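Long-range contacts in putative modulator of DNA gyrase (Bacteroides thetaiotaomicron, PDB 1VPB), which belongs to the PmbA/TldD (peptidase U62) family and probably acts as a metallopeptidase, though it is named a putative modulator of DNA gyrase: residues L21-M26 and F172-I177; V39-S44 and G65-S70; L69-D74 and N96-T101; S116-G121 and N179-E184; P124-Y129 and A306-N311. All coordinates share one frame; numbering follows the deposited sequence.

Contacts 1 to 4 all reach one six-stranded antiparallel sheet, and contact 5 leads away from it toward the C-terminal part of the chain. Contacts 1 and 2 are close, their centres about 7 Å apart, because strands 159-177 and 36-52 are neighbours: Y174 N lies 2.8 Å from L41 O, a probable hydrogen bond. Contact 3 continues strand 58-73 beyond contact 2, their centres about 16 Å apart. Contact 4 adjoins contact 1 across the turn between strands 159-177 and 181-198. It touches contact 5 through Y119, F181, Y308 and F309, with centres about 13 Å apart. A 1,2-ethanediol molecule, probably from the crystallisation liquor, sits at contact 5.

Contact 1 of 5, residues L21-M26 and F172-I177; sequences LAQWAM and FAYRLI
L176, M26 and Y174 carry most of the surface that helix 16-31 and strand 159-177 bury here, and each meets its partner in a different way. M26 leaves the helix with CG anti to the backbone N, then bends at both following torsions, so that its methyl end turns onto the strand: CE lies 3.5 Å from L176 O and 3.6 Å from L176 CB. L176 answers with one branch. Its CD1 presses on the helix backbone, 3.6 Å from A22 O, and also lies 3.8 Å from Q23 CG, whose chain crosses it at about a right angle. Y174 has CG anti to the backbone N (chi1 179°), which brings the ring edge to A22, with CD2 3.8 Å from A22 CB. Beyond it, Q23 NE2 donates to Y174 OH over 2.9 Å, nearly straight at 160° and in the plane of the amide. The same hydroxyl is hydrogen-bonded to E182 on the adjacent strand, so two polar groups grip it. A leucine in place of Y174 would remove that hydroxyl and would probably leave Q23 and E182 without their shared partner. Segment axes 9.3 Å apart and crossing at -27° are consistent with a helix layer packed on one face of the antiparallel sheet.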
# COMPACT_ATOMS: atom_id res chain seq x y z
N LEU A 21 14.56 13.98 -25.30
CA LEU A 21 14.05 14.72 -24.13
C LEU A 21 14.83 14.30 -22.89
O LEU A 21 15.27 15.16 -22.09
CB LEU A 21 12.57 14.47 -23.92
CG LEU A 21 11.99 14.99 -22.58
CD1 LEU A 21 12.07 16.48 -22.60
CD2 LEU A 21 10.58 14.51 -22.39
N ALA A 22 15.11 13.01 -22.77
CA ALA A 22 15.93 12.53 -21.63
C ALA A 22 17.33 13.07 -21.68
O ALA A 22 17.90 13.46 -20.65
CB ALA A 22 15.95 11.05 -21.57
N GLN A 23 17.91 13.16 -22.88
CA GLN A 23 19.25 13.63 -23.06
C GLN A 23 19.31 15.13 -22.75
O GLN A 23 20.28 15.61 -22.16
CB GLN A 23 19.72 13.35 -24.51
CG GLN A 23 20.05 11.86 -24.78
CD GLN A 23 19.98 11.51 -26.28
OE1 GLN A 23 20.05 12.42 -27.15
NE2 GLN A 23 19.80 10.23 -26.59
N TRP A 24 18.26 15.85 -23.13
CA TRP A 24 18.15 17.30 -22.85
C TRP A 24 18.10 17.51 -21.33
O TRP A 24 18.85 18.34 -20.80
CB TRP A 24 16.92 17.87 -23.51
CG TRP A 24 16.66 19.27 -23.02
CD1 TRP A 24 17.15 20.42 -23.53
CD2 TRP A 24 15.90 19.63 -21.86
NE1 TRP A 24 16.74 21.49 -22.78
CE2 TRP A 24 15.95 21.04 -21.75
CE3 TRP A 24 15.13 18.92 -20.93
CZ2 TRP A 24 15.31 21.74 -20.73
CZ3 TRP A 24 14.49 19.61 -19.93
CH2 TRP A 24 14.59 21.01 -19.83
N ALA A 25 17.34 16.68 -20.63
CA ALA A 25 17.20 16.80 -19.17
C ALA A 25 18.52 16.53 -18.47
O ALA A 25 18.86 17.24 -17.53
CB ALA A 25 16.10 15.91 -18.62
N MET A 26 19.26 15.50 -18.93
CA MET A 26 20.58 15.22 -18.39
C MET A 26 21.49 16.44 -18.54
O MET A 26 22.17 16.90 -17.61
CB MET A 26 21.18 14.00 -19.11
CG MET A 26 22.59 13.75 -18.77
SD MET A 26 22.81 13.23 -17.06
CE MET A 26 22.41 11.53 -17.33
N PHE A 172 8.36 0.28 -20.52
CA PHE A 172 9.56 0.76 -21.22
C PHE A 172 10.37 1.64 -20.31
O PHE A 172 9.82 2.42 -19.52
CB PHE A 172 9.20 1.60 -22.42
CG PHE A 172 8.30 0.89 -23.44
CD1 PHE A 172 6.93 0.89 -23.30
CD2 PHE A 172 8.86 0.23 -24.54
CE1 PHE A 172 6.11 0.23 -24.22
CE2 PHE A 172 8.02 -0.45 -25.44
CZ PHE A 172 6.68 -0.44 -25.26
N ALA A 173 11.68 1.55 -20.44
CA ALA A 173 12.60 2.40 -19.64
C ALA A 173 13.78 2.74 -20.45
O ALA A 173 14.35 1.85 -21.11
CB ALA A 173 13.02 1.71 -18.40
N TYR A 174 14.19 4.02 -20.40
CA TYR A 174 15.41 4.50 -21.00
C TYR A 174 16.20 5.18 -19.91
O TYR A 174 15.65 6.11 -19.29
CB TYR A 174 15.08 5.48 -22.10
CG TYR A 174 16.24 6.08 -22.81
CD1 TYR A 174 17.08 5.33 -23.63
CD2 TYR A 174 16.49 7.45 -22.75
CE1 TYR A 174 18.17 5.90 -24.31
CE2 TYR A 174 17.54 8.04 -23.45
CZ TYR A 174 18.38 7.27 -24.26
OH TYR A 174 19.44 7.86 -24.95
N ARG A 175 17.46 4.80 -19.78
CA ARG A 175 18.28 5.20 -18.64
C ARG A 175 19.52 5.88 -19.18
O ARG A 175 20.10 5.44 -20.19
CB ARG A 175 18.60 3.94 -17.84
CG ARG A 175 19.64 4.10 -16.77
CD ARG A 175 19.34 3.42 -15.42
NE ARG A 175 18.56 4.30 -14.57
CZ ARG A 175 18.93 5.52 -14.22
NH1 ARG A 175 20.11 5.98 -14.56
NH2 ARG A 175 18.13 6.27 -13.48
N LEU A 176 19.94 6.97 -18.51
CA LEU A 176 21.16 7.66 -18.79
C LEU A 176 21.87 7.96 -17.48
O LEU A 176 21.20 8.32 -16.49
CB LEU A 176 20.86 9.01 -19.46
CG LEU A 176 20.22 9.02 -20.84
CD1 LEU A 176 19.86 10.47 -21.26
CD2 LEU A 176 21.11 8.35 -21.83
N ILE A 177 23.18 7.80 -17.45
CA ILE A 177 24.01 8.15 -16.30
C ILE A 177 25.15 8.98 -16.82
O ILE A 177 25.75 8.64 -17.82
CB ILE A 177 24.47 6.94 -15.50
CG1 ILE A 177 23.27 6.04 -15.14
CG2 ILE A 177 25.24 7.34 -14.28
CD1 ILE A 177 23.72 4.77 -14.41

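Contact 2 of 5, residues V39-S44 and G65-S70; sequences VLLYSS and GGLSLS
Y42 holds CG in the crowded position between its backbone N and carbonyl carbon (chi1 59°), which tips the ring across to the neighbouring strand, while L41 and L67, both with CG anti to the backbone N, extend so that their branches meet on the other face. The two strands form an antiparallel beta hairpin. L40 with S68 and Y42 with G66 are its hydrogen-bonded pairs, each joined by two backbone bonds. The straightest runs from L40 N to S68 O at 2.9 Å and 176°; G66 N to Y42 O is also 2.9 Å, but here the donor stands 27° out of the carbonyl plane. On the face carrying V39, L41, L67 and L69, V39 CG1 and L41 CD1 touch the same methyl, L67 CD1, at 3.6 and 3.7 Å. V39 and L69 lie side by side there, and helix 16-31 covers this face through A22, A25 and M26. At the far end G65 N is hydrogen-bonded to N83 of the second subunit. On the Y42 face, the ring lies flat over the bare backbone of G66 in a CH-pi contact, with G66 CA 3.7 Å from the ring centroid; a beta carbon on G66 would stand only 2.1 Å from Y42 OH.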
# COMPACT_ATOMS: atom_id res chain seq x y z
N VAL A 39 19.20 9.87 -15.19
CA VAL A 39 17.89 10.20 -15.71
C VAL A 39 17.24 8.88 -16.14
O VAL A 39 17.88 8.06 -16.74
CB VAL A 39 17.99 11.18 -16.91
CG1 VAL A 39 16.65 11.41 -17.53
CG2 VAL A 39 18.66 12.52 -16.49
N LEU A 40 16.01 8.73 -15.75
CA LEU A 40 15.11 7.66 -16.24
C LEU A 40 13.92 8.26 -16.92
O LEU A 40 13.19 9.05 -16.36
CB LEU A 40 14.71 6.80 -15.11
CG LEU A 40 13.54 5.82 -15.35
CD1 LEU A 40 14.12 4.68 -16.15
CD2 LEU A 40 12.97 5.38 -14.04
N LEU A 41 13.65 7.82 -18.15
CA LEU A 41 12.41 8.13 -18.79
C LEU A 41 11.66 6.80 -18.93
O LEU A 41 12.25 5.80 -19.36
CB LEU A 41 12.73 8.73 -20.15
CG LEU A 41 11.53 9.11 -21.02
CD1 LEU A 41 10.90 10.37 -20.60
CD2 LEU A 41 12.05 9.27 -22.43
N TYR A 42 10.45 6.75 -18.39
CA TYR A 42 9.71 5.51 -18.31
C TYR A 42 8.37 5.71 -18.94
O TYR A 42 7.82 6.82 -19.02
CB TYR A 42 9.58 5.02 -16.86
CG TYR A 42 8.87 6.02 -15.97
CD1 TYR A 42 7.50 6.04 -15.92
CD2 TYR A 42 9.58 6.97 -15.24
CE1 TYR A 42 6.81 6.96 -15.17
CE2 TYR A 42 8.88 7.91 -14.44
CZ TYR A 42 7.50 7.88 -14.42
OH TYR A 42 6.75 8.78 -13.69
N SER A 43 7.80 4.60 -19.42
CA SER A 43 6.41 4.65 -19.79
C SER A 43 5.80 3.28 -19.64
O SER A 43 6.48 2.25 -19.57
CB SER A 43 6.20 5.12 -21.20
OG SER A 43 6.65 4.17 -22.09
N SER A 44 4.50 3.29 -19.55
CA SER A 44 3.82 2.01 -19.38
C SER A 44 2.38 2.18 -19.87
O SER A 44 1.86 3.31 -20.02
CB SER A 44 3.84 1.60 -17.92
OG SER A 44 3.16 2.60 -17.17
N GLY A 65 3.67 8.03 -18.42
CA GLY A 65 5.04 8.25 -18.84
C GLY A 65 5.62 9.33 -17.99
O GLY A 65 4.91 10.32 -17.71
N GLY A 66 6.87 9.18 -17.59
CA GLY A 66 7.49 10.23 -16.80
C GLY A 66 9.01 10.25 -16.84
O GLY A 66 9.66 9.47 -17.55
N LEU A 67 9.59 11.20 -16.09
CA LEU A 67 11.02 11.41 -16.03
C LEU A 67 11.41 11.48 -14.57
O LEU A 67 10.76 12.20 -13.83
CB LEU A 67 11.38 12.71 -16.72
CG LEU A 67 12.70 13.12 -17.31
CD1 LEU A 67 13.20 12.13 -18.32
CD2 LEU A 67 12.50 14.48 -18.04
N SER A 68 12.42 10.73 -14.18
CA SER A 68 12.95 10.70 -12.78
C SER A 68 14.40 11.07 -12.88
O SER A 68 15.10 10.63 -13.79
CB SER A 68 12.80 9.30 -12.20
OG SER A 68 11.43 9.14 -11.94
N LEU A 69 14.89 11.91 -11.95
CA LEU A 69 16.33 12.22 -11.96
C LEU A 69 16.90 12.02 -10.57
O LEU A 69 16.23 12.29 -9.58
CB LEU A 69 16.56 13.69 -12.36
CG LEU A 69 16.26 14.11 -13.79
CD1 LEU A 69 14.81 14.48 -13.93
CD2 LEU A 69 17.08 15.26 -14.21
N SER A 70 18.16 11.58 -10.51
CA SER A 70 18.94 11.52 -9.29
C SER A 70 19.96 12.63 -9.50
O SER A 70 20.63 12.68 -10.52
CB SER A 70 19.70 10.24 -9.11
OG SER A 70 18.80 9.12 -8.97

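Contact 3 of 5, residues L69-D74 and N96-T101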
# COMPACT_ATOMS: atom_id res chain seq x y z
N LEU A 69 14.89 11.91 -11.95
CA LEU A 69 16.33 12.22 -11.96
C LEU A 69 16.90 12.02 -10.57
O LEU A 69 16.23 12.29 -9.58
CB LEU A 69 16.56 13.69 -12.36
CG LEU A 69 16.26 14.11 -13.79
CD1 LEU A 69 14.81 14.48 -13.93
CD2 LEU A 69 17.08 15.26 -14.21
N SER A 70 18.16 11.58 -10.51
CA SER A 70 18.94 11.52 -9.29
C SER A 70 19.96 12.63 -9.50
O SER A 70 20.63 12.68 -10.52
CB SER A 70 19.70 10.24 -9.11
OG SER A 70 18.80 9.12 -8.97
N LEU A 71 20.01 13.55 -8.55
CA LEU A 71 20.82 14.75 -8.63
C LEU A 71 21.98 14.75 -7.62
O LEU A 71 21.80 14.57 -6.45
CB LEU A 71 19.93 15.98 -8.38
CG LEU A 71 18.61 16.10 -9.15
CD1 LEU A 71 17.87 17.30 -8.62
CD2 LEU A 71 18.87 16.25 -10.60
N TYR A 72 23.24 14.84 -8.13
CA TYR A 72 24.45 14.85 -7.33
C TYR A 72 24.99 16.31 -7.36
O TYR A 72 25.44 16.79 -8.42
CB TYR A 72 25.50 13.90 -7.90
CG TYR A 72 25.09 12.44 -7.82
CD1 TYR A 72 24.15 11.95 -8.71
CD2 TYR A 72 25.65 11.59 -6.87
CE1 TYR A 72 23.75 10.58 -8.65
CE2 TYR A 72 25.27 10.27 -6.78
CZ TYR A 72 24.31 9.77 -7.69
OH TYR A 72 23.96 8.42 -7.58
N VAL A 73 24.77 17.00 -6.28
CA VAL A 73 24.92 18.46 -6.23
C VAL A 73 25.78 18.81 -5.04
O VAL A 73 25.38 18.78 -3.83
CB VAL A 73 23.55 19.20 -6.07
CG1 VAL A 73 23.78 20.73 -6.06
CG2 VAL A 73 22.55 18.77 -7.13
N ASP A 74 27.02 19.15 -5.33
CA ASP A 74 27.86 19.57 -4.22
C ASP A 74 28.00 18.62 -3.08
O ASP A 74 28.08 19.00 -1.91
CB ASP A 74 27.49 21.01 -3.76
CG ASP A 74 27.59 22.04 -4.86
OD1 ASP A 74 27.99 21.78 -6.06
OD2 ASP A 74 27.16 23.21 -4.62
N ASN A 96 14.90 23.80 -9.47
CA ASN A 96 14.43 23.81 -8.09
C ASN A 96 14.88 22.57 -7.35
O ASN A 96 15.27 22.69 -6.21
CB ASN A 96 12.92 23.95 -8.03
CG ASN A 96 12.48 25.36 -8.38
OD1 ASN A 96 13.31 26.31 -8.46
ND2 ASN A 96 11.17 25.54 -8.59
N GLY A 97 14.89 21.40 -8.01
CA GLY A 97 15.39 20.19 -7.42
C GLY A 97 16.87 20.25 -7.05
O GLY A 97 17.28 19.84 -5.95
N ILE A 98 17.65 20.84 -7.95
CA ILE A 98 19.09 21.00 -7.73
C ILE A 98 19.35 21.90 -6.51
O ILE A 98 20.10 21.56 -5.60
CB ILE A 98 19.77 21.57 -9.01
CG1 ILE A 98 19.77 20.53 -10.11
CG2 ILE A 98 21.17 22.01 -8.71
CD1 ILE A 98 20.22 21.02 -11.48
N ASP A 99 18.66 23.04 -6.49
CA ASP A 99 18.88 24.02 -5.45
C ASP A 99 18.38 23.51 -4.09
O ASP A 99 19.02 23.71 -3.09
CB ASP A 99 18.25 25.30 -5.84
CG ASP A 99 19.00 26.02 -6.96
OD1 ASP A 99 20.22 25.80 -7.21
OD2 ASP A 99 18.39 26.87 -7.64
N SER A 100 17.30 22.74 -4.11
CA SER A 100 16.78 22.11 -2.90
C SER A 100 17.72 21.02 -2.37
O SER A 100 17.94 20.92 -1.15
CB SER A 100 15.42 21.52 -3.22
OG SER A 100 14.51 22.55 -3.46
N THR A 101 18.27 20.26 -3.26
CA THR A 101 19.19 19.16 -2.92
C THR A 101 20.40 19.72 -2.22
O THR A 101 20.90 19.15 -1.25
CB THR A 101 19.61 18.39 -4.17
OG1 THR A 101 18.50 17.66 -4.72
CG2 THR A 101 20.73 17.39 -3.97
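V73 and I98 cross at about a right angle, the methyl of one set against the methyls of the other: I98 CG2 is 3.9 Å from both V73 CG1 and V73 CG2. T101 meets V73 more obliquely, and its CG2 also lies 3.9 Å from V73 CG2, so that a single valine branch touches two residues of the helix. L71 points differently. With CG anti to the carbonyl carbon and chi2 extended (174°), it drives CD1 against the helix backbone, 3.5 Å from G97 C. The absence of a side chain matters there, since a beta carbon on G97 would crowd that methyl. The rotation of T101 is fixed by its own helix, because OG1 bonds to G97 O at 2.8 Å from 37° above the carbonyl plane, leaving CG2 to face the strand. G97 O thus accepts from both T101 OG1 and T101 N. No hydrogen bond crosses the contact, which is van der Waals packing of methyl groups on side chains and backbone. S100, the residue before T101, packs on P138 of the second subunit. Segment axes 8.4 Å apart and crossing at -52° mark a helix laid obliquely over an antiparallel sheet, with helix 87-101 joining helix 16-31 on the same face.

Contact 4 of 5, residues S116-G121 and N179-E184; sequences SRYYKG and NGFEGE
N179 and G180 turn the chain from strand 159-177 into strand 181-198 through a G1 beta bulge, G180 taking a positive phi of 108° and, together with F181, facing I177, while residues 118-121 run past as loop. The Y118 ring sits against this turn. Its hydroxyl donates to N179 OD1 over a short 2.5 Å, meeting a lone pair in the amide plane at 117°, with ring and amide nearly perpendicular (84°). F181 CB stands over one ring face, 3.8 Å above the plane and offset toward the rim; the two ring planes themselves meet obliquely. One residue on, Y119 O approaches the edge of the F181 ring, 3.6 Å from CE1. A water bridges K120 and G180, accepting from K120 NZ at 2.9 Å and donating to G180 O at 2.8 Å. An alanine at Y118 would probably loosen the loop from the bulge, since both the bond to N179 OD1 and the ring surface under F181 CB would be gone. N179 ND2 is held by A113 O. The loop belongs to the connection between helices 87-101 and 138-150; Y118 also packs on I177 of strand 159-177, and F181 meets F309 edge-to-face.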
# COMPACT_ATOMS: atom_id res chain seq x y z
N SER A 116 33.50 1.09 -15.62
CA SER A 116 34.05 -0.19 -16.13
C SER A 116 33.07 -1.34 -15.75
O SER A 116 33.05 -2.40 -16.43
CB SER A 116 35.43 -0.43 -15.57
OG SER A 116 35.37 -0.81 -14.24
N ARG A 117 32.23 -1.10 -14.72
CA ARG A 117 31.22 -2.07 -14.29
C ARG A 117 29.90 -2.05 -15.04
O ARG A 117 29.06 -2.91 -14.80
CB ARG A 117 30.90 -1.85 -12.81
CG ARG A 117 32.07 -1.96 -11.91
CD ARG A 117 31.72 -1.64 -10.47
NE ARG A 117 30.78 -2.62 -9.97
CZ ARG A 117 29.70 -2.33 -9.19
NH1 ARG A 117 29.44 -1.10 -8.70
NH2 ARG A 117 28.94 -3.32 -8.85
N TYR A 118 29.65 -1.05 -15.89
CA TYR A 118 28.40 -0.95 -16.56
C TYR A 118 28.18 -2.01 -17.63
O TYR A 118 29.15 -2.50 -18.22
CB TYR A 118 28.33 0.39 -17.26
CG TYR A 118 28.20 1.61 -16.35
CD1 TYR A 118 27.53 1.53 -15.14
CD2 TYR A 118 28.74 2.84 -16.73
CE1 TYR A 118 27.36 2.68 -14.34
CE2 TYR A 118 28.53 3.97 -15.97
CZ TYR A 118 27.85 3.89 -14.80
OH TYR A 118 27.65 5.03 -13.93
N TYR A 119 26.93 -2.35 -17.85
CA TYR A 119 26.57 -3.12 -19.05
C TYR A 119 27.05 -2.38 -20.29
O TYR A 119 26.75 -1.23 -20.55
CB TYR A 119 25.11 -3.39 -19.11
CG TYR A 119 24.66 -4.14 -20.35
CD1 TYR A 119 25.18 -5.40 -20.62
CD2 TYR A 119 23.69 -3.65 -21.18
CE1 TYR A 119 24.72 -6.08 -21.75
CE2 TYR A 119 23.25 -4.35 -22.28
CZ TYR A 119 23.81 -5.58 -22.53
OH TYR A 119 23.42 -6.29 -23.67
N LYS A 120 27.69 -3.16 -21.15
CA LYS A 120 28.42 -2.64 -22.38
C LYS A 120 27.73 -3.08 -23.66
O LYS A 120 28.25 -2.81 -24.74
CB LYS A 120 29.88 -3.08 -22.34
CG LYS A 120 30.71 -2.63 -21.11
CD LYS A 120 30.80 -1.12 -21.03
CE LYS A 120 31.61 -0.71 -19.80
NZ LYS A 120 31.60 0.87 -19.75
N GLY A 121 26.49 -3.59 -23.53
CA GLY A 121 25.66 -3.86 -24.67
C GLY A 121 26.06 -5.16 -25.37
O GLY A 121 27.02 -5.82 -24.97
N ASN A 179 28.30 9.61 -16.35
CA ASN A 179 29.66 9.10 -16.56
C ASN A 179 29.68 7.96 -17.61
O ASN A 179 30.65 7.19 -17.63
CB ASN A 179 30.34 8.70 -15.27
CG ASN A 179 29.72 7.48 -14.63
OD1 ASN A 179 28.60 7.12 -15.01
ND2 ASN A 179 30.47 6.82 -13.72
N GLY A 180 28.68 7.92 -18.45
CA GLY A 180 28.77 7.18 -19.71
C GLY A 180 27.96 5.90 -19.75
O GLY A 180 28.38 4.88 -20.30
N PHE A 181 26.75 5.96 -19.24
CA PHE A 181 25.80 4.86 -19.41
C PHE A 181 24.56 5.27 -20.20
O PHE A 181 23.99 6.34 -19.96
CB PHE A 181 25.38 4.26 -18.10
CG PHE A 181 24.48 3.03 -18.28
CD1 PHE A 181 25.04 1.85 -18.80
CD2 PHE A 181 23.15 3.07 -18.04
CE1 PHE A 181 24.21 0.73 -19.03
CE2 PHE A 181 22.30 1.96 -18.26
CZ PHE A 181 22.85 0.80 -18.80
N GLU A 182 24.14 4.43 -21.18
CA GLU A 182 22.88 4.56 -21.82
C GLU A 182 22.30 3.14 -21.97
O GLU A 182 23.00 2.22 -22.45
CB GLU A 182 23.06 5.20 -23.23
CG GLU A 182 21.80 5.26 -24.04
CD GLU A 182 22.02 5.71 -25.46
OE1 GLU A 182 23.09 5.34 -26.00
OE2 GLU A 182 21.12 6.37 -26.02
N GLY A 183 21.08 2.97 -21.53
CA GLY A 183 20.43 1.65 -21.59
C GLY A 183 18.96 1.71 -21.77
O GLY A 183 18.32 2.69 -21.42
N GLU A 184 18.37 0.64 -22.32
CA GLU A 184 16.94 0.63 -22.46
C GLU A 184 16.40 -0.77 -22.33
O GLU A 184 17.12 -1.76 -22.60
CB GLU A 184 16.45 1.28 -23.71
CG GLU A 184 16.73 0.64 -24.99
CD GLU A 184 16.08 1.43 -26.13
OE1 GLU A 184 14.85 1.70 -26.14
OE2 GLU A 184 16.84 1.80 -26.98
O HOH W 1 29.02 2.14 -20.30

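Contact 5 of 5, residues P124-Y129 and A306-N311; sequences PDLKLY and ARYFDN. With EDO (1,2-ethanediol), chain B.
The Y308 ring is the central flat group: L126 CD1 lies over one face, 3.6 Å above the plane and offset toward the rim, and P124 O sits in plane at the edge. The Y119 ring, inclined by only about 15°, lies beyond the other face and displaced to the side. L126 approaches tip to tip, with CG 3.5 Å from Y308 CE2 and CD2 3.4 Å from Y308 OH. That hydroxyl donates to P124 O at 2.6 Å, on a lone pair, the C=O to donor angle being 135°. Next along, L128 places CD2 4.1 Å from A306 CB. D125 OD1 accepts from K127 N in an Asx turn that bends the backbone around L126. A306 O accepts from O2 of 1,2-ethanediol at 2.7 Å, and the diol is also hydrogen-bonded to G305 N. The chemistry implies that across the two segments the loops meet through a CH-pi contact and a single short hydrogen bond, while the backbone oxygen of A306 remains accessible to a small diol.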
# COMPACT_ATOMS: atom_id res chain seq x y z
N PRO A 124 22.63 -11.12 -26.23
CA PRO A 124 21.46 -11.51 -27.00
C PRO A 124 20.13 -10.92 -26.50
O PRO A 124 19.93 -10.72 -25.30
CB PRO A 124 21.47 -13.03 -26.88
CG PRO A 124 22.80 -13.41 -26.57
CD PRO A 124 23.36 -12.29 -25.71
N ASP A 125 19.22 -10.67 -27.42
CA ASP A 125 17.86 -10.22 -27.08
C ASP A 125 17.23 -11.13 -26.05
O ASP A 125 17.13 -12.35 -26.25
CB ASP A 125 17.03 -10.18 -28.38
CG ASP A 125 15.69 -9.56 -28.25
OD1 ASP A 125 15.28 -9.13 -27.15
OD2 ASP A 125 14.95 -9.52 -29.29
N LEU A 126 16.83 -10.55 -24.89
CA LEU A 126 16.19 -11.36 -23.85
C LEU A 126 14.71 -11.67 -24.20
O LEU A 126 14.10 -12.49 -23.52
CB LEU A 126 16.22 -10.67 -22.47
CG LEU A 126 17.63 -10.55 -21.88
CD1 LEU A 126 17.73 -9.61 -20.72
CD2 LEU A 126 18.24 -11.89 -21.47
N LYS A 127 14.16 -10.98 -25.20
CA LYS A 127 12.84 -11.29 -25.77
C LYS A 127 11.75 -11.20 -24.71
O LYS A 127 10.94 -12.12 -24.53
CB LYS A 127 12.84 -12.71 -26.39
CG LYS A 127 13.77 -12.75 -27.60
CD LYS A 127 13.71 -14.05 -28.33
CE LYS A 127 14.66 -14.02 -29.50
NZ LYS A 127 14.68 -15.37 -30.22
N LEU A 128 11.77 -10.10 -23.94
CA LEU A 128 10.84 -10.00 -22.82
C LEU A 128 9.58 -9.22 -23.18
O LEU A 128 8.69 -9.03 -22.32
CB LEU A 128 11.53 -9.31 -21.65
CG LEU A 128 12.86 -9.95 -21.22
CD1 LEU A 128 13.56 -9.04 -20.21
CD2 LEU A 128 12.65 -11.26 -20.66
N TYR A 129 9.49 -8.79 -24.44
CA TYR A 129 8.38 -8.02 -24.94
C TYR A 129 7.64 -8.78 -26.06
O TYR A 129 8.23 -9.06 -27.10
CB TYR A 129 8.84 -6.66 -25.49
CG TYR A 129 7.70 -5.72 -25.86
CD1 TYR A 129 6.98 -5.87 -27.04
CD2 TYR A 129 7.29 -4.69 -25.00
CE1 TYR A 129 5.92 -5.04 -27.34
CE2 TYR A 129 6.21 -3.87 -25.30
CZ TYR A 129 5.53 -4.04 -26.48
OH TYR A 129 4.43 -3.21 -26.80
N ALA A 306 14.44 -11.23 -15.94
CA ALA A 306 15.71 -11.14 -16.64
C ALA A 306 16.08 -9.69 -16.95
O ALA A 306 15.22 -8.86 -17.26
CB ALA A 306 15.66 -11.96 -17.92
N ARG A 307 17.36 -9.39 -16.86
CA ARG A 307 17.88 -8.05 -17.15
C ARG A 307 19.39 -8.03 -17.25
O ARG A 307 20.08 -8.83 -16.61
CB ARG A 307 17.41 -7.06 -16.06
CG ARG A 307 17.87 -7.41 -14.70
CD ARG A 307 17.46 -6.38 -13.64
NE ARG A 307 17.91 -6.82 -12.31
CZ ARG A 307 17.92 -6.05 -11.23
NH1 ARG A 307 17.49 -4.78 -11.27
NH2 ARG A 307 18.31 -6.56 -10.10
N TYR A 308 19.89 -7.15 -18.13
CA TYR A 308 21.33 -7.02 -18.28
C TYR A 308 22.01 -5.98 -17.37
O TYR A 308 23.21 -5.95 -17.29
CB TYR A 308 21.67 -6.70 -19.74
CG TYR A 308 21.53 -7.91 -20.66
CD1 TYR A 308 22.08 -9.12 -20.29
CD2 TYR A 308 20.81 -7.83 -21.86
CE1 TYR A 308 21.95 -10.23 -21.12
CE2 TYR A 308 20.67 -8.96 -22.71
CZ TYR A 308 21.27 -10.16 -22.31
OH TYR A 308 21.16 -11.30 -23.13
N PHE A 309 21.20 -5.15 -16.72
CA PHE A 309 21.75 -4.17 -15.79
C PHE A 309 20.73 -3.85 -14.71
O PHE A 309 19.53 -3.99 -14.93
CB PHE A 309 22.21 -2.89 -16.51
CG PHE A 309 21.23 -2.33 -17.47
CD1 PHE A 309 21.23 -2.74 -18.82
CD2 PHE A 309 20.33 -1.35 -17.07
CE1 PHE A 309 20.35 -2.21 -19.70
CE2 PHE A 309 19.45 -0.81 -17.97
CZ PHE A 309 19.45 -1.30 -19.29
N ASP A 310 21.22 -3.36 -13.58
CA ASP A 310 20.31 -2.85 -12.56
C ASP A 310 20.09 -1.37 -12.73
O ASP A 310 20.54 -0.75 -13.72
CB ASP A 310 20.81 -3.21 -11.17
CG ASP A 310 22.02 -2.40 -10.70
OD1 ASP A 310 22.56 -1.51 -11.43
OD2 ASP A 310 22.44 -2.61 -9.52
N ASN A 311 19.39 -0.75 -11.77
CA ASN A 311 19.13 0.69 -11.94
C ASN A 311 20.30 1.67 -11.82
O ASN A 311 20.15 2.87 -12.11
CB ASN A 311 17.96 1.05 -11.00
CG ASN A 311 16.64 0.40 -11.42
OD1 ASN A 311 16.55 -0.30 -12.47
ND2 ASN A 311 15.57 0.66 -10.63
C1 EDO B . 10.88 -9.04 -17.46
O1 EDO B . 10.10 -9.44 -16.36
C2 EDO B . 11.80 -7.91 -17.06
O2 EDO B . 12.79 -8.33 -16.12